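Local atomic coordinates of alpha-1,2-mannosidase (Bacteroides thetaiotaomicron, PDB entry 2WW2), a protein that hydrolyses alpha-mannosides with inversion of configuration, as a calcium-dependent glycoside hydrolase of family 92 in a human gut symbiont. Residues S154-E159 / D213-Y218; K166-Y171 / A181-M186; F659-L664 / N671-A676; L690-E695 / L706-E711. All coordinates share one frame; numbering follows the deposited sequence.

Contact 1: S154-E159 / D213-Y218; sequences SSITIE and DYTCAY
Ser154 and Thr215 meet hydroxyl to hydroxyl, and beside them Ile156 and Ile158 press onto the Cys216-Tyr218 backbone and the methyl of Ala217. This is layer-to-layer packing in the beta-sandwich of the family 92 N-terminal domain. Strand 154-159 pairs with 164-169 and 209-212, strand 216-221 with 143-148 and 194-198, so each has its backbone partners in its own layer. The short axes run at 19° to each other with a closest approach of 7.5 Å, and side chains alone bridge them.

The polar part is one bond with a continuation. Thr215 OG1 donates to Ser154 OG at 2.8 Å, and Ser154 OG is bonded in turn to the carbonyl of Tyr150, so two buried hydroxyls are linked in a short relay. Ser154 OG stands between its own backbone N and carbonyl carbon (chi1 53°), which places it within range of the threonine. The Thr215 methyl CG2 lies 3.6 Å from Ser154 O. Ile156 and Thr215 pass one another, pointing opposite ways, and the isoleucine packs against the hydroxyl with CG1 3.6 Å from Thr215 OG1.

The apolar part is built on branched side chains. Ile156 CD1 comes down on the backbone, 3.5 Å from Cys216 C. The methyl of Ala217 is touched by both isoleucines: Ile156 CG2 is 3.8 Å from Ala217 CB. Ala149 and Val210 also pack against Ile156 and Thr215. Further along, Ile158 reaches the same methyl with its tip, CD1 lying 3.9 Å from Ala217 CB and 4.1 Å from Tyr218 O.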
loop_
_atom_site.group_PDB
_atom_site.type_symbol
_atom_site.label_atom_id
_atom_site.label_comp_id
_atom_site.label_asym_id
_atom_site.label_seq_id
_atom_site.Cartn_x
_atom_site.Cartn_y
_atom_site.Cartn_z
ATOM N N SER A 154 -7.570 -27.705 41.150
ATOM C CA SER A 154 -6.300 -28.409 41.327
ATOM C C SER A 154 -6.132 -28.803 42.794
ATOM O O SER A 154 -6.942 -28.413 43.652
ATOM C CB SER A 154 -5.146 -27.512 40.886
ATOM O OG SER A 154 -5.221 -26.258 41.543
ATOM N N SER A 155 -5.090 -29.581 43.085
ATOM C CA SER A 155 -4.802 -29.982 44.469
ATOM C C SER A 155 -3.310 -30.204 44.616
ATOM O O SER A 155 -2.622 -30.604 43.659
ATOM C CB SER A 155 -5.536 -31.274 44.819
ATOM O OG SER A 155 -5.114 -32.320 43.944
ATOM N N ILE A 156 -2.812 -29.940 45.818
ATOM C CA ILE A 156 -1.421 -30.172 46.145
ATOM C C ILE A 156 -1.328 -30.783 47.535
ATOM O O ILE A 156 -2.050 -30.373 48.446
ATOM C CB ILE A 156 -0.617 -28.846 46.180
ATOM C CG1 ILE A 156 -0.758 -28.083 44.859
ATOM C CG2 ILE A 156 0.870 -29.120 46.458
ATOM C CD1 ILE A 156 -0.108 -26.682 44.904
ATOM N N THR A 157 -0.438 -31.762 47.690
ATOM C CA THR A 157 -0.136 -32.330 48.996
ATOM C C THR A 157 1.370 -32.272 49.231
ATOM O O THR A 157 2.157 -32.613 48.354
ATOM C CB THR A 157 -0.648 -33.782 49.116
ATOM O OG1 THR A 157 -2.069 -33.802 48.938
ATOM C CG2 THR A 157 -0.311 -34.366 50.485
ATOM N N ILE A 158 1.767 -31.817 50.409
ATOM C CA ILE A 158 3.181 -31.729 50.754
ATOM C C ILE A 158 3.482 -32.797 51.780
ATOM O O ILE A 158 2.694 -33.021 52.687
ATOM C CB ILE A 158 3.517 -30.371 51.416
ATOM C CG1 ILE A 158 2.985 -29.202 50.587
ATOM C CG2 ILE A 158 5.051 -30.250 51.679
ATOM C CD1 ILE A 158 3.187 -27.846 51.249
ATOM N N GLU A 159 4.626 -33.458 51.637
ATOM C CA GLU A 159 5.103 -34.389 52.646
ATOM C C GLU A 159 6.497 -33.930 53.037
ATOM O O GLU A 159 7.492 -34.453 52.552
ATOM C CB GLU A 159 5.117 -35.817 52.100
ATOM C CG GLU A 159 3.725 -36.293 51.683
ATOM C CD GLU A 159 3.725 -37.718 51.176
ATOM O OE1 GLU A 159 3.843 -37.928 49.952
ATOM O OE2 GLU A 159 3.619 -38.641 52.008
ATOM N N ASP A 213 -10.193 -24.162 43.448
ATOM C CA ASP A 213 -10.078 -23.724 42.062
ATOM C C ASP A 213 -8.601 -23.492 41.701
ATOM O O ASP A 213 -8.081 -24.064 40.732
ATOM C CB ASP A 213 -10.889 -22.443 41.867
ATOM C CG ASP A 213 -10.698 -21.817 40.485
ATOM O OD1 ASP A 213 -10.686 -22.551 39.464
ATOM O OD2 ASP A 213 -10.585 -20.575 40.438
ATOM N N TYR A 214 -7.942 -22.646 42.490
ATOM C CA TYR A 214 -6.539 -22.279 42.274
ATOM C C TYR A 214 -5.779 -22.673 43.538
ATOM O O TYR A 214 -6.179 -22.283 44.640
ATOM C CB TYR A 214 -6.436 -20.763 42.052
ATOM C CG TYR A 214 -5.028 -20.222 41.814
ATOM C CD1 TYR A 214 -4.084 -20.943 41.079
ATOM C CD2 TYR A 214 -4.660 -18.972 42.299
ATOM C CE1 TYR A 214 -2.780 -20.422 40.864
ATOM C CE2 TYR A 214 -3.397 -18.454 42.085
ATOM C CZ TYR A 214 -2.461 -19.174 41.361
ATOM O OH TYR A 214 -1.200 -18.624 41.177
ATOM N N THR A 215 -4.689 -23.430 43.399
ATOM C CA THR A 215 -3.868 -23.796 44.553
ATOM C C THR A 215 -2.384 -23.594 44.278
ATOM O O THR A 215 -1.925 -23.791 43.147
ATOM C CB THR A 215 -4.059 -25.276 44.979
ATOM O OG1 THR A 215 -3.678 -26.168 43.917
ATOM C CG2 THR A 215 -5.516 -25.558 45.368
ATOM N N CYS A 216 -1.656 -23.209 45.326
ATOM C CA CYS A 216 -0.203 -23.148 45.324
ATOM C C CYS A 216 0.316 -23.696 46.653
ATOM O O CYS A 216 -0.440 -23.861 47.631
ATOM C CB CYS A 216 0.284 -21.697 45.142
ATOM S SG CYS A 216 -0.295 -20.863 43.601
ATOM N N ALA A 217 1.608 -23.982 46.699
ATOM C CA ALA A 217 2.226 -24.432 47.945
ATOM C C ALA A 217 3.594 -23.822 47.972
ATOM O O ALA A 217 4.183 -23.561 46.908
ATOM C CB ALA A 217 2.336 -25.943 47.983
ATOM N N TYR A 218 4.101 -23.577 49.168
ATOM C CA TYR A 218 5.482 -23.121 49.283
ATOM C C TYR A 218 6.271 -24.039 50.187
ATOM O O TYR A 218 5.725 -24.670 51.086
ATOM C CB TYR A 218 5.565 -21.666 49.779
ATOM C CG TYR A 218 5.463 -21.505 51.281
ATOM C CD1 TYR A 218 6.593 -21.660 52.095
ATOM C CD2 TYR A 218 4.248 -21.202 51.887
ATOM C CE1 TYR A 218 6.511 -21.505 53.463
ATOM C CE2 TYR A 218 4.161 -21.059 53.266
ATOM C CZ TYR A 218 5.302 -21.204 54.037
ATOM O OH TYR A 218 5.229 -21.061 55.399
#

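Contact 2: K166-Y171 / A181-M186; sequences KGATRY and ANYFMM
The ring of Phe184 lies flat over Gly167 on the neighbouring strand, an aromatic-over-glycine pairing across two antiparallel strands of the N-terminal beta-sandwich. Phe184 CG stands between the backbone N and the carbonyl carbon (chi1 62°), and the ring covers Gly167 CA in a CH-pi contact, 3.7 Å from CA to the ring centroid. A CB on residue 167 would run into Phe184 CZ, so the ring takes the place a side chain would need. An alanine at Phe184 would probably leave Gly167 CA without its aromatic cover and Phe80 without its stacking partner.

Beneath the ring the backbones are joined in register. Gly167 and Phe184 form a hydrogen-bonded pair, with Phe184 N to Gly167 O at 3.0 Å; Thr169 and Asn182 form the next, where Asn182 N reaches Thr169 O almost straight (2.9 Å, 175° at the hydrogen). On the Phe184 face the side chains of Thr169 and Asn182 run alongside each other, methyl CG2 of Thr169 3.6 Å from Asn182 CB. Their polar ends are fixed from the next shell, Thr169 OG1 by the carbonyl of Thr79 and Asn182 OD1 by Ser235.

On the opposite face Lys166 CG runs alongside Met185 CB at 3.8 Å, and Ala168 CB touches Tyr183 CD1 at 4.2 Å. Helix 240-250 lies against this side through Tyr183 and Met185. At the strand end, Arg170 NH1 bonds the carbonyl of Gly153, while a water in the guanidinium plane is 3.1 Å from both Arg170 NH2 and Tyr183 OH.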
loop_
_atom_site.group_PDB
_atom_site.type_symbol
_atom_site.label_atom_id
_atom_site.label_comp_id
_atom_site.label_asym_id
_atom_site.label_seq_id
_atom_site.Cartn_x
_atom_site.Cartn_y
_atom_site.Cartn_z
ATOM N N LYS A 166 3.221 -33.624 45.827
ATOM C CA LYS A 166 2.455 -34.259 44.762
ATOM C C LYS A 166 1.224 -33.410 44.499
ATOM O O LYS A 166 0.830 -32.617 45.353
ATOM C CB LYS A 166 2.041 -35.674 45.181
ATOM C CG LYS A 166 3.247 -36.592 45.431
ATOM C CD LYS A 166 2.824 -38.007 45.842
ATOM C CE LYS A 166 4.061 -38.865 46.090
ATOM N NZ LYS A 166 3.707 -40.143 46.761
ATOM N N GLY A 167 0.596 -33.568 43.336
ATOM C CA GLY A 167 -0.610 -32.785 43.075
ATOM C C GLY A 167 -1.306 -33.170 41.791
ATOM O O GLY A 167 -0.858 -34.072 41.061
ATOM N N ALA A 168 -2.406 -32.491 41.508
ATOM C CA ALA A 168 -3.095 -32.723 40.257
ATOM C C ALA A 168 -3.460 -31.380 39.682
ATOM O O ALA A 168 -3.930 -30.493 40.404
ATOM C CB ALA A 168 -4.345 -33.574 40.475
ATOM N N THR A 169 -3.214 -31.208 38.387
ATOM C CA THR A 169 -3.644 -29.997 37.713
ATOM C C THR A 169 -4.673 -30.389 36.670
ATOM O O THR A 169 -4.493 -31.376 35.958
ATOM C CB THR A 169 -2.451 -29.250 37.072
ATOM O OG1 THR A 169 -2.957 -28.211 36.229
ATOM C CG2 THR A 169 -1.560 -30.209 36.246
ATOM N N ARG A 170 -5.758 -29.629 36.582
ATOM C CA ARG A 170 -6.832 -29.968 35.652
ATOM C C ARG A 170 -7.141 -28.848 34.650
ATOM O O ARG A 170 -8.028 -28.991 33.798
ATOM C CB ARG A 170 -8.090 -30.351 36.442
ATOM C CG ARG A 170 -7.887 -31.599 37.277
ATOM C CD ARG A 170 -9.176 -32.014 38.028
ATOM N NE ARG A 170 -8.915 -33.164 38.886
ATOM C CZ ARG A 170 -8.352 -33.079 40.091
ATOM N NH1 ARG A 170 -7.999 -31.899 40.589
ATOM N NH2 ARG A 170 -8.144 -34.178 40.806
ATOM N N TYR A 171 -6.414 -27.737 34.753
ATOM C CA TYR A 171 -6.605 -26.631 33.832
ATOM C C TYR A 171 -6.554 -27.125 32.390
ATOM O O TYR A 171 -5.717 -27.969 32.035
ATOM C CB TYR A 171 -5.530 -25.562 34.035
ATOM C CG TYR A 171 -5.574 -24.450 32.998
ATOM C CD1 TYR A 171 -6.426 -23.360 33.149
ATOM C CD2 TYR A 171 -4.752 -24.491 31.869
ATOM C CE1 TYR A 171 -6.455 -22.338 32.195
ATOM C CE2 TYR A 171 -4.778 -23.481 30.906
ATOM C CZ TYR A 171 -5.627 -22.403 31.092
ATOM O OH TYR A 171 -5.650 -21.415 30.160
ATOM N N ALA A 181 -6.881 -35.109 34.115
ATOM C CA ALA A 181 -5.933 -34.501 35.065
ATOM C C ALA A 181 -4.517 -34.845 34.663
ATOM O O ALA A 181 -4.283 -35.897 34.061
ATOM C CB ALA A 181 -6.165 -35.002 36.486
ATOM N N ASN A 182 -3.579 -33.960 35.018
ATOM C CA ASN A 182 -2.176 -34.299 34.991
ATOM C C ASN A 182 -1.703 -34.476 36.447
ATOM O O ASN A 182 -1.889 -33.583 37.281
ATOM C CB ASN A 182 -1.371 -33.226 34.224
ATOM C CG ASN A 182 0.106 -33.536 34.166
ATOM O OD1 ASN A 182 0.584 -34.307 33.304
ATOM N ND2 ASN A 182 0.850 -32.931 35.068
ATOM N N TYR A 183 -1.163 -35.657 36.752
ATOM C CA TYR A 183 -0.755 -36.000 38.119
ATOM C C TYR A 183 0.740 -35.794 38.204
ATOM O O TYR A 183 1.491 -36.400 37.437
ATOM C CB TYR A 183 -1.105 -37.463 38.402
ATOM C CG TYR A 183 -2.569 -37.765 38.173
ATOM C CD1 TYR A 183 -3.519 -37.471 39.147
ATOM C CD2 TYR A 183 -3.013 -38.298 36.966
ATOM C CE1 TYR A 183 -4.884 -37.738 38.940
ATOM C CE2 TYR A 183 -4.378 -38.571 36.748
ATOM C CZ TYR A 183 -5.293 -38.283 37.739
ATOM O OH TYR A 183 -6.626 -38.526 37.532
ATOM N N PHE A 184 1.188 -34.929 39.109
ATOM C CA PHE A 184 2.611 -34.609 39.157
ATOM C C PHE A 184 3.234 -34.935 40.516
ATOM O O PHE A 184 2.534 -35.085 41.524
ATOM C CB PHE A 184 2.860 -33.147 38.763
ATOM C CG PHE A 184 2.213 -32.137 39.688
ATOM C CD1 PHE A 184 2.844 -31.749 40.872
ATOM C CD2 PHE A 184 0.997 -31.556 39.363
ATOM C CE1 PHE A 184 2.252 -30.806 41.720
ATOM C CE2 PHE A 184 0.387 -30.614 40.205
ATOM C CZ PHE A 184 1.012 -30.235 41.383
ATOM N N MET A 185 4.557 -35.088 40.527
ATOM C CA MET A 185 5.275 -35.264 41.784
ATOM C C MET A 185 6.654 -34.676 41.648
ATOM O O MET A 185 7.225 -34.614 40.545
ATOM C CB MET A 185 5.365 -36.735 42.229
ATOM C CG MET A 185 6.293 -37.620 41.421
ATOM S SD MET A 185 6.741 -39.176 42.267
ATOM C CE MET A 185 7.954 -38.657 43.465
ATOM N N MET A 186 7.189 -34.242 42.778
ATOM C CA MET A 186 8.526 -33.682 42.781
ATOM C C MET A 186 9.232 -33.953 44.099
ATOM O O MET A 186 8.601 -34.193 45.133
ATOM C CB MET A 186 8.480 -32.187 42.486
ATOM C CG MET A 186 7.822 -31.372 43.545
ATOM S SD MET A 186 7.647 -29.651 43.032
ATOM C CE MET A 186 6.203 -29.802 41.989
HETATM O O HOH W 1 -8.589 -36.928 39.352
#

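Contact 3: F659-L664 / N671-A676; sequences FKKVTL and NFVVSA
Asn671 opens the returning strand of this beta hairpin with its CA 3.2 Å from Leu664 O, a CA-H...O contact. Phe672 comes next and forms a hydrogen-bonded pair with Leu664: Leu664 N reaches Phe672 O at 2.8 Å with an essentially straight N-H...O (179°), and Phe672 N returns the bond to Leu664 O.

Val673 is on the other face, its two methyls splitting the work. With CG1 anti to the backbone N (chi1 169°), CG1 meets Lys661 CE at 3.7 Å, and CG2 lies 3.6 Å from Thr663 OG1. An alanine in place of Val673 would probably leave Lys661 CE and Thr663 OG1 without these methyls to pack on and open a gap between them.

Val674 pairs with Val662 by two backbone bonds, and the side chains run side by side, Val662 CG2 3.7 Å from Val674 CB. Val674 O also accepts from a water that donates to Phe659 O. Ser675 turns its OG to Glu711. Ala676 N closes the ladder on Lys660 O at 2.8 Å, the donor standing above the carbonyl plane.

Strand 661-665 has 274-277 on its far side, where Lys660 and Lys661 both face Glu277 in a classic beta bulge. Strand 671-675 is flanked by 710-717. Phe659 packs on helix 281-294, meeting its Phe287 edge-to-face, and Leu664 touches Met640 of helix 632-640.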
loop_
_atom_site.group_PDB
_atom_site.type_symbol
_atom_site.label_atom_id
_atom_site.label_comp_id
_atom_site.label_asym_id
_atom_site.label_seq_id
_atom_site.Cartn_x
_atom_site.Cartn_y
_atom_site.Cartn_z
ATOM N N PHE A 659 23.574 -25.404 1.317
ATOM C CA PHE A 659 24.936 -25.712 1.798
ATOM C C PHE A 659 25.800 -26.329 0.699
ATOM O O PHE A 659 25.284 -26.746 -0.335
ATOM C CB PHE A 659 24.869 -26.666 2.997
ATOM C CG PHE A 659 24.140 -26.081 4.203
ATOM C CD1 PHE A 659 24.807 -25.233 5.083
ATOM C CD2 PHE A 659 22.791 -26.357 4.425
ATOM C CE1 PHE A 659 24.136 -24.675 6.198
ATOM C CE2 PHE A 659 22.108 -25.822 5.534
ATOM C CZ PHE A 659 22.789 -24.979 6.422
ATOM N N LYS A 660 27.115 -26.420 0.926
ATOM C CA LYS A 660 27.970 -27.132 -0.021
ATOM C C LYS A 660 27.684 -28.632 0.025
ATOM O O LYS A 660 27.942 -29.361 -0.944
ATOM C CB LYS A 660 29.457 -26.839 0.243
ATOM C CG LYS A 660 29.841 -25.431 -0.198
ATOM C CD LYS A 660 31.262 -25.075 0.168
ATOM C CE LYS A 660 31.560 -23.617 -0.180
ATOM N NZ LYS A 660 31.388 -23.368 -1.649
ATOM N N LYS A 661 27.103 -29.085 1.129
ATOM C CA LYS A 661 26.813 -30.507 1.293
ATOM C C LYS A 661 25.802 -30.779 2.403
ATOM O O LYS A 661 25.895 -30.203 3.500
ATOM C CB LYS A 661 28.120 -31.265 1.594
ATOM C CG LYS A 661 28.001 -32.776 1.474
ATOM C CD LYS A 661 29.279 -33.455 1.956
ATOM C CE LYS A 661 29.327 -34.875 1.489
ATOM N NZ LYS A 661 30.650 -35.500 1.828
ATOM N N VAL A 662 24.821 -31.642 2.127
ATOM C CA VAL A 662 24.006 -32.190 3.197
ATOM C C VAL A 662 24.022 -33.698 3.024
ATOM O O VAL A 662 24.014 -34.205 1.898
ATOM C CB VAL A 662 22.521 -31.702 3.202
ATOM C CG1 VAL A 662 22.373 -30.352 3.874
ATOM C CG2 VAL A 662 21.954 -31.692 1.803
ATOM N N THR A 663 24.072 -34.407 4.147
ATOM C CA THR A 663 24.029 -35.855 4.157
ATOM C C THR A 663 22.846 -36.287 5.010
ATOM O O THR A 663 22.739 -35.917 6.182
ATOM C CB THR A 663 25.309 -36.436 4.757
ATOM O OG1 THR A 663 26.432 -36.008 3.978
ATOM C CG2 THR A 663 25.267 -37.964 4.757
ATOM N N LEU A 664 21.942 -37.044 4.404
ATOM C CA LEU A 664 20.792 -37.556 5.106
ATOM C C LEU A 664 21.087 -38.994 5.532
ATOM O O LEU A 664 21.400 -39.847 4.693
ATOM C CB LEU A 664 19.558 -37.500 4.199
ATOM C CG LEU A 664 18.940 -36.129 3.901
ATOM C CD1 LEU A 664 19.789 -35.316 2.896
ATOM C CD2 LEU A 664 17.546 -36.331 3.349
ATOM N N ASN A 671 22.704 -43.710 3.206
ATOM C CA ASN A 671 22.964 -42.272 3.260
ATOM C C ASN A 671 22.737 -41.647 1.896
ATOM O O ASN A 671 23.171 -42.191 0.873
ATOM C CB ASN A 671 24.406 -42.024 3.693
ATOM C CG ASN A 671 24.720 -42.672 5.026
ATOM O OD1 ASN A 671 24.037 -42.430 6.012
ATOM N ND2 ASN A 671 25.738 -43.523 5.055
ATOM N N PHE A 672 22.040 -40.520 1.865
ATOM C CA PHE A 672 21.877 -39.802 0.612
ATOM C C PHE A 672 22.542 -38.452 0.732
ATOM O O PHE A 672 22.237 -37.681 1.653
ATOM C CB PHE A 672 20.402 -39.636 0.233
ATOM C CG PHE A 672 20.215 -39.167 -1.193
ATOM C CD1 PHE A 672 20.050 -40.077 -2.212
ATOM C CD2 PHE A 672 20.273 -37.813 -1.509
ATOM C CE1 PHE A 672 19.909 -39.664 -3.527
ATOM C CE2 PHE A 672 20.131 -37.387 -2.821
ATOM C CZ PHE A 672 19.952 -38.325 -3.837
ATOM N N VAL A 673 23.445 -38.158 -0.193
ATOM C CA VAL A 673 24.165 -36.881 -0.180
ATOM C C VAL A 673 23.690 -35.936 -1.280
ATOM O O VAL A 673 23.597 -36.334 -2.444
ATOM C CB VAL A 673 25.667 -37.116 -0.364
ATOM C CG1 VAL A 673 26.424 -35.777 -0.619
ATOM C CG2 VAL A 673 26.233 -37.868 0.847
ATOM N N VAL A 674 23.386 -34.690 -0.924
ATOM C CA VAL A 674 23.216 -33.658 -1.941
ATOM C C VAL A 674 24.493 -32.834 -1.892
ATOM O O VAL A 674 24.730 -32.101 -0.926
ATOM C CB VAL A 674 21.995 -32.735 -1.704
ATOM C CG1 VAL A 674 21.932 -31.638 -2.783
ATOM C CG2 VAL A 674 20.693 -33.529 -1.672
ATOM N N SER A 675 25.355 -32.981 -2.892
ATOM C CA SER A 675 26.571 -32.156 -2.894
ATOM C C SER A 675 26.509 -31.017 -3.916
ATOM O O SER A 675 26.002 -31.175 -5.030
ATOM C CB SER A 675 27.834 -33.012 -3.054
ATOM O OG SER A 675 27.908 -33.529 -4.357
ATOM N N ALA A 676 27.020 -29.860 -3.516
ATOM C CA ALA A 676 27.000 -28.669 -4.342
ATOM C C ALA A 676 28.311 -27.949 -4.050
ATOM O O ALA A 676 28.338 -26.893 -3.406
ATOM C CB ALA A 676 25.777 -27.793 -3.978
HETATM O O HOH W 2 24.033 -29.248 -0.493
#

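Contact 4: L690-E695 / L706-E711; sequences LLNGQE and LKQGGE
Leu691, the last residue of strand 685-691, approaches the carbonyl of Glu711 twice: its CA makes a CA-H...O contact to Glu711 O at 3.5 Å, and its CD1 lies 3.6 Å from the same oxygen. Glu711 O takes most of the polar approaches in this contact, from the Leu691 CA-H, from Asn692 N and from a water.

Asn692 N gives a backbone hydrogen bond to Glu711 O at 2.9 Å, nearly straight at the hydrogen (176°) and with the donor close to the line of the C=O bond. The Asn692 side chain lies beside Gly710, whose backbone angles by themselves call for glycine.

Gly693 adds the water, which accepts from its N at 3.0 Å and donates to Glu711 O. Asn692 and Gly693 are the central residues of a type I' beta turn, both with positive phi, a familiar pairing for a tight two-residue hairpin. Gln694 completes the turn: Gln694 N bonds Leu691 O at 3.0 Å, and Leu691 N bonds Gln694 O. Gln694 NE2 also makes a weak bond to Asn692 O.

The turn joins strands 685-691 and 694-695 at one edge of the C-terminal sheet. Strand 710-717, reached from helix 703-707 through Gly709, lies between 685-691 and 671-675; Leu691 and Leu706 both pack on Phe672 of the latter.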
loop_
_atom_site.group_PDB
_atom_site.type_symbol
_atom_site.label_atom_id
_atom_site.label_comp_id
_atom_site.label_asym_id
_atom_site.label_seq_id
_atom_site.Cartn_x
_atom_site.Cartn_y
_atom_site.Cartn_z
ATOM N N LEU A 690 24.387 -34.818 -11.664
ATOM C CA LEU A 690 24.517 -36.263 -11.750
ATOM C C LEU A 690 23.774 -36.901 -10.574
ATOM O O LEU A 690 23.938 -36.482 -9.418
ATOM C CB LEU A 690 25.991 -36.676 -11.721
ATOM C CG LEU A 690 26.954 -36.076 -12.747
ATOM C CD1 LEU A 690 28.375 -36.530 -12.453
ATOM C CD2 LEU A 690 26.556 -36.474 -14.173
ATOM N N LEU A 691 22.936 -37.890 -10.862
ATOM C CA LEU A 691 22.348 -38.705 -9.813
ATOM C C LEU A 691 23.024 -40.065 -9.861
ATOM O O LEU A 691 22.932 -40.774 -10.872
ATOM C CB LEU A 691 20.838 -38.853 -9.996
ATOM C CG LEU A 691 20.118 -39.764 -9.002
ATOM C CD1 LEU A 691 20.275 -39.270 -7.533
ATOM C CD2 LEU A 691 18.636 -39.871 -9.365
ATOM N N ASN A 692 23.742 -40.408 -8.795
ATOM C CA ASN A 692 24.505 -41.643 -8.769
ATOM C C ASN A 692 25.365 -41.785 -10.029
ATOM O O ASN A 692 25.510 -42.874 -10.592
ATOM C CB ASN A 692 23.562 -42.831 -8.574
ATOM C CG ASN A 692 22.716 -42.691 -7.308
ATOM O OD1 ASN A 692 21.489 -42.796 -7.344
ATOM N ND2 ASN A 692 23.372 -42.421 -6.191
ATOM N N GLY A 693 25.956 -40.667 -10.450
ATOM C CA GLY A 693 26.949 -40.674 -11.517
ATOM C C GLY A 693 26.374 -40.600 -12.919
ATOM O O GLY A 693 27.119 -40.598 -13.889
ATOM N N GLN A 694 25.053 -40.541 -13.042
ATOM C CA GLN A 694 24.419 -40.443 -14.362
ATOM C C GLN A 694 23.791 -39.070 -14.563
ATOM O O GLN A 694 23.211 -38.509 -13.637
ATOM C CB GLN A 694 23.343 -41.520 -14.522
ATOM C CG GLN A 694 23.712 -42.893 -13.943
ATOM C CD GLN A 694 24.943 -43.512 -14.578
ATOM O OE1 GLN A 694 25.111 -43.492 -15.806
ATOM N NE2 GLN A 694 25.823 -44.086 -13.735
ATOM N N GLU A 695 23.894 -38.529 -15.773
ATOM C CA GLU A 695 23.282 -37.236 -16.073
ATOM C C GLU A 695 21.820 -37.266 -15.624
ATOM O O GLU A 695 21.110 -38.226 -15.878
ATOM C CB GLU A 695 23.366 -36.936 -17.568
ATOM C CG GLU A 695 22.767 -35.595 -17.980
ATOM C CD GLU A 695 22.923 -35.350 -19.465
ATOM O OE1 GLU A 695 24.047 -35.003 -19.887
ATOM O OE2 GLU A 695 21.938 -35.536 -20.214
ATOM N N LEU A 706 15.740 -41.363 -2.755
ATOM C CA LEU A 706 16.374 -40.936 -1.504
ATOM C C LEU A 706 16.688 -42.106 -0.571
ATOM O O LEU A 706 17.829 -42.271 -0.111
ATOM C CB LEU A 706 15.473 -39.925 -0.778
ATOM C CG LEU A 706 15.395 -38.531 -1.427
ATOM C CD1 LEU A 706 14.267 -37.688 -0.830
ATOM C CD2 LEU A 706 16.731 -37.815 -1.295
ATOM N N LYS A 707 15.665 -42.918 -0.317
ATOM C CA LYS A 707 15.682 -44.004 0.664
ATOM C C LYS A 707 16.766 -45.053 0.390
ATOM O O LYS A 707 17.310 -45.653 1.322
ATOM C CB LYS A 707 14.310 -44.678 0.649
ATOM C CG LYS A 707 13.839 -45.263 1.957
ATOM C CD LYS A 707 12.352 -45.691 1.886
ATOM C CE LYS A 707 12.189 -47.133 1.423
ATOM N NZ LYS A 707 12.419 -47.268 -0.053
ATOM N N GLN A 708 17.075 -45.284 -0.878
ATOM C CA GLN A 708 18.060 -46.312 -1.227
ATOM C C GLN A 708 19.488 -45.808 -1.035
ATOM O O GLN A 708 20.448 -46.585 -1.116
ATOM C CB GLN A 708 17.855 -46.806 -2.658
ATOM C CG GLN A 708 18.182 -45.779 -3.713
ATOM C CD GLN A 708 17.874 -46.303 -5.098
ATOM O OE1 GLN A 708 17.172 -47.304 -5.236
ATOM N NE2 GLN A 708 18.395 -45.635 -6.133
ATOM N N GLY A 709 19.613 -44.510 -0.772
ATOM C CA GLY A 709 20.907 -43.891 -0.573
ATOM C C GLY A 709 21.587 -43.606 -1.898
ATOM O O GLY A 709 21.201 -44.139 -2.943
ATOM N N GLY A 710 22.593 -42.743 -1.867
ATOM C CA GLY A 710 23.307 -42.391 -3.088
ATOM C C GLY A 710 23.728 -40.938 -3.032
ATOM O O GLY A 710 23.989 -40.402 -1.953
ATOM N N GLU A 711 23.776 -40.293 -4.195
ATOM C CA GLU A 711 24.273 -38.922 -4.260
ATOM C C GLU A 711 23.699 -38.146 -5.427
ATOM O O GLU A 711 23.704 -38.622 -6.571
ATOM C CB GLU A 711 25.808 -38.894 -4.336
ATOM C CG GLU A 711 26.377 -37.472 -4.407
ATOM C CD GLU A 711 27.882 -37.414 -4.158
ATOM O OE1 GLU A 711 28.447 -38.411 -3.663
ATOM O OE2 GLU A 711 28.505 -36.370 -4.457
HETATM O O HOH W 3 26.322 -38.460 -8.482
#

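Contacts 1 and 2 are buried and share the N-terminal sandwich: strands 154-159 and 164-169 are neighbours, joined by Ser155 O to Ala168 N (2.9 Å). Contact 1 packs one layer on another, whereas contact 2 is pairing within a layer. Contact 3, partly buried, and contact 4, at the surface, share the sheet of the catalytic domain; strand 671-675 bonds to strand 710-717 through Asn671 O to Gly710 N (2.9 Å). The two groups lie on opposite sides of the chain's centre. Chemistry follows place: contacts 2 and 3 are backbone ladders, contact 1 is methyls and hydroxyls, and contact 4 relies on a carbonyl, a turn and a water.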